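Side-chain contacts in PTS system, nitrogen regulatory IIA protein (Neisseria meningitidis, PDB 2A0J), which probably accepts and passes on phosphoryl groups in a phosphotransferase relay linked to nitrogen regulation: residues M17-G20 with R24-E27; L31-E36 with I100-V105; V63-G68 with E115-L120. All coordinates share one frame; numbering follows the deposited sequence.

Contact 1 of 3, residues M17-G20 with R24-E27; sequences MEVG and RLFE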
loop_
_atom_site.group_PDB
_atom_site.type_symbol
_atom_site.label_atom_id
_atom_site.label_comp_id
_atom_site.label_asym_id
_atom_site.label_seq_id
_atom_site.Cartn_x
_atom_site.Cartn_y
_atom_site.Cartn_z
ATOM N N MET A 17 -3.067 -0.471 -13.074
ATOM C CA MET A 17 -1.763 -1.082 -13.318
ATOM C C MET A 17 -1.822 -2.523 -13.828
ATOM O O MET A 17 -2.478 -3.382 -13.244
ATOM C CB MET A 17 -0.916 -1.032 -12.045
ATOM C CG MET A 17 0.468 -1.659 -12.199
ATOM S SD MET A 17 1.357 -1.801 -10.633
ATOM C CE MET A 17 2.007 -0.156 -10.488
ATOM N N GLU A 18 -1.135 -2.770 -14.934
ATOM C CA GLU A 18 -1.075 -4.096 -15.525
ATOM C C GLU A 18 0.131 -4.792 -14.904
ATOM O O GLU A 18 1.277 -4.533 -15.278
ATOM C CB GLU A 18 -0.906 -3.976 -17.040
ATOM C CG GLU A 18 -0.712 -5.297 -17.761
ATOM C CD GLU A 18 -0.613 -5.114 -19.262
ATOM O OE1 GLU A 18 -1.619 -4.696 -19.874
ATOM O OE2 GLU A 18 0.468 -5.380 -19.830
ATOM N N VAL A 19 -0.124 -5.668 -13.944
ATOM C CA VAL A 19 0.961 -6.367 -13.270
ATOM C C VAL A 19 0.675 -7.862 -13.160
ATOM O O VAL A 19 -0.446 -8.269 -12.847
ATOM C CB VAL A 19 1.217 -5.743 -11.861
ATOM C CG1 VAL A 19 -0.078 -5.690 -11.064
ATOM C CG2 VAL A 19 2.261 -6.538 -11.115
ATOM N N GLY A 20 1.702 -8.670 -13.422
ATOM C CA GLY A 20 1.552 -10.115 -13.376
ATOM C C GLY A 20 1.930 -10.809 -12.078
ATOM O O GLY A 20 1.272 -11.768 -11.676
ATOM N N ARG A 24 6.613 -8.217 -9.173
ATOM C CA ARG A 24 6.495 -7.107 -10.112
ATOM C C ARG A 24 5.849 -5.922 -9.403
ATOM O O ARG A 24 6.343 -4.796 -9.462
ATOM C CB ARG A 24 5.637 -7.541 -11.305
ATOM C CG ARG A 24 5.884 -6.783 -12.601
ATOM C CD ARG A 24 5.641 -5.291 -12.453
ATOM N NE ARG A 24 6.863 -4.525 -12.683
ATOM C CZ ARG A 24 7.453 -4.388 -13.867
ATOM N NH1 ARG A 24 6.929 -4.962 -14.944
ATOM N NH2 ARG A 24 8.572 -3.684 -13.972
ATOM N N LEU A 25 4.737 -6.192 -8.730
ATOM C CA LEU A 25 4.007 -5.178 -7.991
ATOM C C LEU A 25 4.933 -4.465 -6.988
ATOM O O LEU A 25 4.894 -3.237 -6.842
ATOM C CB LEU A 25 2.839 -5.852 -7.261
ATOM C CG LEU A 25 1.801 -5.028 -6.498
ATOM C CD1 LEU A 25 1.089 -4.071 -7.437
ATOM C CD2 LEU A 25 0.797 -5.975 -5.855
ATOM N N PHE A 26 5.771 -5.238 -6.300
ATOM C CA PHE A 26 6.688 -4.662 -5.319
ATOM C C PHE A 26 7.788 -3.826 -5.974
ATOM O O PHE A 26 8.246 -2.835 -5.404
ATOM C CB PHE A 26 7.307 -5.763 -4.440
ATOM C CG PHE A 26 6.493 -6.093 -3.210
ATOM C CD1 PHE A 26 5.217 -6.629 -3.319
ATOM C CD2 PHE A 26 7.007 -5.865 -1.939
ATOM C CE1 PHE A 26 4.464 -6.930 -2.181
ATOM C CE2 PHE A 26 6.261 -6.162 -0.795
ATOM C CZ PHE A 26 4.991 -6.694 -0.917
ATOM N N GLU A 27 8.220 -4.221 -7.165
ATOM C CA GLU A 27 9.251 -3.454 -7.857
ATOM C C GLU A 27 8.705 -2.085 -8.230
ATOM O O GLU A 27 9.368 -1.072 -8.037
ATOM C CB GLU A 27 9.724 -4.189 -9.107
ATOM C CG GLU A 27 10.672 -5.336 -8.805
ATOM C CD GLU A 27 11.093 -6.085 -10.047
ATOM O OE1 GLU A 27 11.961 -6.973 -9.933
ATOM O OE2 GLU A 27 10.554 -5.792 -11.136
#
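Val19 turns CG2 anti to its backbone N, and Leu25 likewise carries its CG on the far side from N (chi1 -174°); this sets the two branched side chains against each other across a beta-to-alpha connection. Here the chain leaves edge strand 13-17 of the mixed sheet and turns back within a few residues into helix 22-33. Val19 CG2 is the hub of the contact: it rests on the first turn of the helix, 3.5 Å from Leu25 N, and lies 4.0 Å from Leu25 CB. The aliphatic part of Arg24 bends over the same methyl, its CB at 3.5 Å and its CD at 3.8 Å from Val19 CG2. Arginine suits this border because its carbon chain can shield an apolar methyl while the guanidinium group stays at the exposed surface. Behind the arginine, Val19 and the buried Leu25 give compact, branched groups that fit against strand 77-83, where Val19 touches Thr83 and Leu25 touches Ile81. Glu18 points the other way and forms a salt bridge with Arg84, a sensible use of a charged residue on the exposed side. Met17, buried and flexible, runs out almost straight before turning at chi3 (-82°). Leu25 CD1 has two neighbours, Val19 CG1 from the loop at 4.1 Å and Met17 SD from the strand end at 3.9 Å.

Contact 2 of 3, residues L31-E36 with I100-V105; sequences LLLERE and IFILLV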
loop_
_atom_site.group_PDB
_atom_site.type_symbol
_atom_site.label_atom_id
_atom_site.label_comp_id
_atom_site.label_asym_id
_atom_site.label_seq_id
_atom_site.Cartn_x
_atom_site.Cartn_y
_atom_site.Cartn_z
ATOM N N LEU A 31 9.692 2.106 -6.985
ATOM C CA LEU A 31 9.799 3.238 -7.898
ATOM C C LEU A 31 8.937 4.427 -7.459
ATOM O O LEU A 31 9.385 5.570 -7.491
ATOM C CB LEU A 31 9.419 2.785 -9.311
ATOM C CG LEU A 31 10.525 1.941 -9.951
ATOM C CD1 LEU A 31 10.021 1.235 -11.209
ATOM C CD2 LEU A 31 11.718 2.855 -10.257
ATOM N N LEU A 32 7.707 4.146 -7.037
ATOM C CA LEU A 32 6.787 5.184 -6.586
ATOM C C LEU A 32 7.272 5.897 -5.319
ATOM O O LEU A 32 7.138 7.115 -5.192
ATOM C CB LEU A 32 5.408 4.578 -6.319
ATOM C CG LEU A 32 4.629 4.005 -7.504
ATOM C CD1 LEU A 32 3.335 3.396 -7.006
ATOM C CD2 LEU A 32 4.351 5.098 -8.510
ATOM N N LEU A 33 7.832 5.136 -4.384
ATOM C CA LEU A 33 8.315 5.695 -3.128
ATOM C C LEU A 33 9.798 6.093 -3.145
ATOM O O LEU A 33 10.295 6.698 -2.199
ATOM C CB LEU A 33 8.047 4.701 -1.995
ATOM C CG LEU A 33 6.599 4.187 -1.918
ATOM C CD1 LEU A 33 6.428 3.418 -0.629
ATOM C CD2 LEU A 33 5.596 5.340 -1.972
ATOM N N GLU A 34 10.485 5.767 -4.234
ATOM C CA GLU A 34 11.903 6.074 -4.409
ATOM C C GLU A 34 12.306 7.539 -4.183
ATOM O O GLU A 34 11.613 8.471 -4.593
ATOM C CB GLU A 34 12.336 5.657 -5.819
ATOM C CG GLU A 34 13.778 5.984 -6.166
ATOM C CD GLU A 34 14.147 5.579 -7.580
ATOM O OE1 GLU A 34 15.337 5.698 -7.935
ATOM O OE2 GLU A 34 13.253 5.148 -8.336
ATOM N N ARG A 35 13.459 7.708 -3.543
ATOM C CA ARG A 35 14.065 9.006 -3.229
ATOM C C ARG A 35 13.256 10.001 -2.409
ATOM O O ARG A 35 13.811 10.677 -1.548
ATOM C CB ARG A 35 14.549 9.697 -4.497
ATOM C CG ARG A 35 15.337 10.955 -4.194
ATOM C CD ARG A 35 16.088 11.425 -5.414
ATOM N NE ARG A 35 15.187 11.638 -6.540
ATOM C CZ ARG A 35 15.588 11.954 -7.764
ATOM N NH1 ARG A 35 16.883 12.093 -8.026
ATOM N NH2 ARG A 35 14.694 12.132 -8.724
ATOM N N GLU A 36 11.964 10.127 -2.677
ATOM C CA GLU A 36 11.164 11.043 -1.886
ATOM C C GLU A 36 11.121 10.439 -0.473
ATOM O O GLU A 36 10.497 10.979 0.445
ATOM C CB GLU A 36 9.763 11.193 -2.493
ATOM C CG GLU A 36 8.949 9.923 -2.522
ATOM C CD GLU A 36 8.264 9.651 -1.206
ATOM O OE1 GLU A 36 7.835 8.499 -0.988
ATOM O OE2 GLU A 36 8.147 10.594 -0.393
ATOM N N ILE A 100 -4.098 -2.417 -3.294
ATOM C CA ILE A 100 -2.862 -2.409 -2.517
ATOM C C ILE A 100 -2.448 -1.039 -1.959
ATOM O O ILE A 100 -2.248 -0.083 -2.710
ATOM C CB ILE A 100 -1.660 -2.969 -3.364
ATOM C CG1 ILE A 100 -2.026 -4.319 -3.997
ATOM C CG2 ILE A 100 -0.426 -3.149 -2.480
ATOM C CD1 ILE A 100 -2.852 -4.218 -5.263
ATOM N N PHE A 101 -2.322 -0.950 -0.636
ATOM C CA PHE A 101 -1.878 0.285 0.005
ATOM C C PHE A 101 -0.485 0.027 0.612
ATOM O O PHE A 101 -0.334 -0.816 1.496
ATOM C CB PHE A 101 -2.869 0.727 1.095
ATOM C CG PHE A 101 -2.618 2.122 1.611
ATOM C CD1 PHE A 101 -1.488 2.406 2.380
ATOM C CD2 PHE A 101 -3.479 3.164 1.280
ATOM C CE1 PHE A 101 -1.216 3.709 2.809
ATOM C CE2 PHE A 101 -3.217 4.475 1.703
ATOM C CZ PHE A 101 -2.084 4.746 2.467
ATOM N N ILE A 102 0.530 0.741 0.122
ATOM C CA ILE A 102 1.896 0.567 0.621
ATOM C C ILE A 102 2.278 1.705 1.547
ATOM O O ILE A 102 1.966 2.858 1.277
ATOM C CB ILE A 102 2.944 0.534 -0.516
ATOM C CG1 ILE A 102 2.490 -0.397 -1.643
ATOM C CG2 ILE A 102 4.284 0.077 0.037
ATOM C CD1 ILE A 102 1.486 0.237 -2.607
ATOM N N LEU A 103 2.958 1.375 2.638
ATOM C CA LEU A 103 3.389 2.377 3.604
ATOM C C LEU A 103 4.843 2.204 4.030
ATOM O O LEU A 103 5.245 1.117 4.444
ATOM C CB LEU A 103 2.512 2.326 4.855
ATOM C CG LEU A 103 2.898 3.373 5.908
ATOM C CD1 LEU A 103 2.607 4.762 5.358
ATOM C CD2 LEU A 103 2.137 3.151 7.198
ATOM N N LEU A 104 5.620 3.281 3.924
ATOM C CA LEU A 104 7.029 3.289 4.337
ATOM C C LEU A 104 7.143 4.264 5.519
ATOM O O LEU A 104 6.863 5.457 5.379
ATOM C CB LEU A 104 7.930 3.772 3.203
ATOM C CG LEU A 104 8.991 2.825 2.650
ATOM C CD1 LEU A 104 9.961 3.660 1.815
ATOM C CD2 LEU A 104 9.740 2.104 3.776
ATOM N N VAL A 105 7.566 3.766 6.676
ATOM C CA VAL A 105 7.663 4.622 7.849
ATOM C C VAL A 105 9.055 4.759 8.457
ATOM O O VAL A 105 9.895 3.866 8.335
ATOM C CB VAL A 105 6.693 4.129 8.955
ATOM C CG1 VAL A 105 5.267 4.162 8.438
ATOM C CG2 VAL A 105 7.054 2.708 9.392
#
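Along segment 100-105 of strand 97-106, Ile102 is the first residue to meet Leu33 of helix 22-33, and it does so through its beta-branch: CG2 lies 4.0 Å from Leu33 CD1. With CG1 anti to the carbonyl carbon (chi1 -47°), CG2 falls anti to the backbone N, where it meets the leucine. A beta-branched residue suits this central strand, because it fits the extended backbone and also fills space close to it. Leu103 points to the other face of the sheet, toward His67, and leaves the helix side to its two neighbours. Leu104 returns to the helix side, and here the part nearest the backbone does the touching, with CB 4.1 Å from Leu33 CD1. One methyl of Leu33 thus spans two residues of like orientation on the strand. Leu33 is the last helical residue before Glu34 leaves helical geometry; its CD1 extends away from CA (chi2 -170°), a long reach that lets leucine bridge from the helix end to the sheet. All three touching residues are buried and apolar, as befits an interface between helix and sheet. Around them, Leu33 also rests on Ala79 of strand 77-83, which pairs with strand 97-106 on one side, while strand 63-70 pairs with it on the other. Helix 41-52 packs alongside helix 22-33's end, placing Leu48 against Ile102 and Cys47 against Leu104.

Contact 3 of 3, residues V63-G68 with E115-L120; sequences VAIPHG and EVLSKL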
loop_
_atom_site.group_PDB
_atom_site.type_symbol
_atom_site.label_atom_id
_atom_site.label_comp_id
_atom_site.label_asym_id
_atom_site.label_seq_id
_atom_site.Cartn_x
_atom_site.Cartn_y
_atom_site.Cartn_z
ATOM N N VAL A 63 -7.694 -7.259 -0.552
ATOM C CA VAL A 63 -6.962 -6.129 -0.002
ATOM C C VAL A 63 -5.636 -6.551 0.634
ATOM O O VAL A 63 -5.466 -7.701 1.048
ATOM C CB VAL A 63 -7.792 -5.403 1.064
ATOM C CG1 VAL A 63 -7.001 -4.214 1.618
ATOM C CG2 VAL A 63 -9.122 -4.954 0.467
ATOM N N ALA A 64 -4.697 -5.611 0.702
ATOM C CA ALA A 64 -3.386 -5.855 1.296
ATOM C C ALA A 64 -2.753 -4.525 1.710
ATOM O O ALA A 64 -3.104 -3.461 1.187
ATOM C CB ALA A 64 -2.482 -6.592 0.303
ATOM N N ILE A 65 -1.813 -4.595 2.646
ATOM C CA ILE A 65 -1.126 -3.411 3.147
ATOM C C ILE A 65 0.364 -3.659 3.331
ATOM O O ILE A 65 0.849 -3.751 4.454
ATOM C CB ILE A 65 -1.704 -2.959 4.510
ATOM C CG1 ILE A 65 -1.833 -4.170 5.446
ATOM C CG2 ILE A 65 -3.044 -2.268 4.310
ATOM C CD1 ILE A 65 -2.138 -3.818 6.889
ATOM N N PRO A 66 1.116 -3.773 2.224
ATOM C CA PRO A 66 2.556 -4.010 2.361
ATOM C C PRO A 66 3.184 -2.803 3.063
ATOM O O PRO A 66 2.799 -1.664 2.798
ATOM C CB PRO A 66 3.035 -4.137 0.907
ATOM C CG PRO A 66 1.799 -4.473 0.130
ATOM C CD PRO A 66 0.728 -3.663 0.807
ATOM N N HIS A 67 4.142 -3.036 3.953
ATOM C CA HIS A 67 4.784 -1.917 4.641
ATOM C C HIS A 67 6.207 -2.232 5.124
ATOM O O HIS A 67 6.608 -3.397 5.193
ATOM C CB HIS A 67 3.915 -1.456 5.823
ATOM C CG HIS A 67 3.568 -2.547 6.789
ATOM N ND1 HIS A 67 2.535 -3.434 6.574
ATOM C CD2 HIS A 67 4.131 -2.906 7.968
ATOM C CE1 HIS A 67 2.476 -4.290 7.578
ATOM N NE2 HIS A 67 3.434 -3.991 8.438
ATOM N N GLY A 68 6.961 -1.186 5.455
ATOM C CA GLY A 68 8.328 -1.361 5.920
ATOM C C GLY A 68 8.898 -0.129 6.606
ATOM O O GLY A 68 8.447 0.992 6.379
ATOM N N GLU A 115 -1.463 3.117 14.266
ATOM C CA GLU A 115 -2.728 3.836 14.160
ATOM C C GLU A 115 -3.171 3.916 12.709
ATOM O O GLU A 115 -4.320 3.619 12.384
ATOM C CB GLU A 115 -2.586 5.258 14.705
ATOM C CG GLU A 115 -1.945 5.355 16.075
ATOM C CD GLU A 115 -2.716 4.599 17.132
ATOM O OE1 GLU A 115 -3.934 4.842 17.261
ATOM O OE2 GLU A 115 -2.101 3.768 17.835
ATOM N N VAL A 116 -2.253 4.335 11.846
ATOM C CA VAL A 116 -2.547 4.460 10.428
ATOM C C VAL A 116 -2.945 3.111 9.843
ATOM O O VAL A 116 -3.957 3.003 9.147
ATOM C CB VAL A 116 -1.325 5.032 9.658
ATOM C CG1 VAL A 116 -1.521 4.889 8.154
ATOM C CG2 VAL A 116 -1.138 6.495 10.010
ATOM N N LEU A 117 -2.148 2.085 10.133
ATOM C CA LEU A 117 -2.413 0.741 9.631
ATOM C C LEU A 117 -3.745 0.230 10.138
ATOM O O LEU A 117 -4.554 -0.298 9.373
ATOM C CB LEU A 117 -1.316 -0.225 10.080
ATOM C CG LEU A 117 0.031 -0.180 9.364
ATOM C CD1 LEU A 117 0.988 -1.129 10.051
ATOM C CD2 LEU A 117 -0.149 -0.571 7.910
ATOM N N SER A 118 -3.954 0.384 11.441
ATOM C CA SER A 118 -5.175 -0.066 12.087
ATOM C C SER A 118 -6.406 0.609 11.508
ATOM O O SER A 118 -7.423 -0.038 11.254
ATOM C CB SER A 118 -5.098 0.209 13.587
ATOM O OG SER A 118 -6.295 -0.182 14.231
ATOM N N LYS A 119 -6.327 1.916 11.303
ATOM C CA LYS A 119 -7.471 2.624 10.750
ATOM C C LYS A 119 -7.749 2.144 9.346
ATOM O O LYS A 119 -8.886 1.848 9.012
ATOM C CB LYS A 119 -7.230 4.133 10.753
ATOM C CG LYS A 119 -7.486 4.779 12.102
ATOM C CD LYS A 119 -8.925 4.547 12.527
ATOM C CE LYS A 119 -9.227 5.186 13.869
ATOM N NZ LYS A 119 -10.624 4.894 14.299
ATOM N N LEU A 120 -6.709 2.053 8.525
ATOM C CA LEU A 120 -6.876 1.601 7.152
ATOM C C LEU A 120 -7.556 0.235 7.095
ATOM O O LEU A 120 -8.510 0.052 6.347
ATOM C CB LEU A 120 -5.519 1.554 6.438
ATOM C CG LEU A 120 -4.874 2.913 6.132
ATOM C CD1 LEU A 120 -3.401 2.731 5.768
ATOM C CD2 LEU A 120 -5.642 3.600 5.002
#
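Leu117 brings both its methyls down from helix 110-124 onto edge strand 63-70, a helix-on-sheet contact in the alpha/beta fold of the IIA domain. The packed part joins aliphatic groups and one aromatic face: Leu117 CD2 lies 3.9 Å from Ile65 CD1, while Leu117 CD1 hangs over the face of the His67 imidazole. This is a CH-pi contact, 4.1 Å from the methyl to the ring centroid and only 10° off the ring normal. Leucine suits the place because its fork serves two partners at once, and buried Ile65 offers a long CD1 arm to meet it. On the outer side of the same helix the character changes: Ser118 points away from the strand, and Glu115 and Lys119 are exposed polar residues, suited to solvent. His67, partly exposed, sits between the two regimes and is probably the phosphorylated histidine of the family signature. Its ring is held by its own strand as well as covered on one face by the leucine: with CG placed between the backbone N and the carbonyl carbon (chi1 55°), the imidazole folds back along the chain. There His67 ND1 donates a nearly straight hydrogen bond of 2.7 Å to Ile65 O, which lies in the ring plane.

How the contacts relate
Contacts 1 and 2 share helix 22-33, one at its start and one at its end, and their centres are 14 Å apart; Leu25 CD2 touches Ile100 CG1 at 3.8 Å between them. Contact 3 lies against the other face of the sheet, under helix 110-124, which follows strand 97-106 directly in the chain. Its centre is 12 Å from that of contact 2, and paired strands join the two: Gly68 O and Val105 N are 2.9 Å apart, a probable hydrogen bond. Contact 3, with probable phosphoryl carrier His67, is farthest from contact 1, at 19 Å between centres, though Phe26 CZ still reaches Pro66 CB at 3.7 Å.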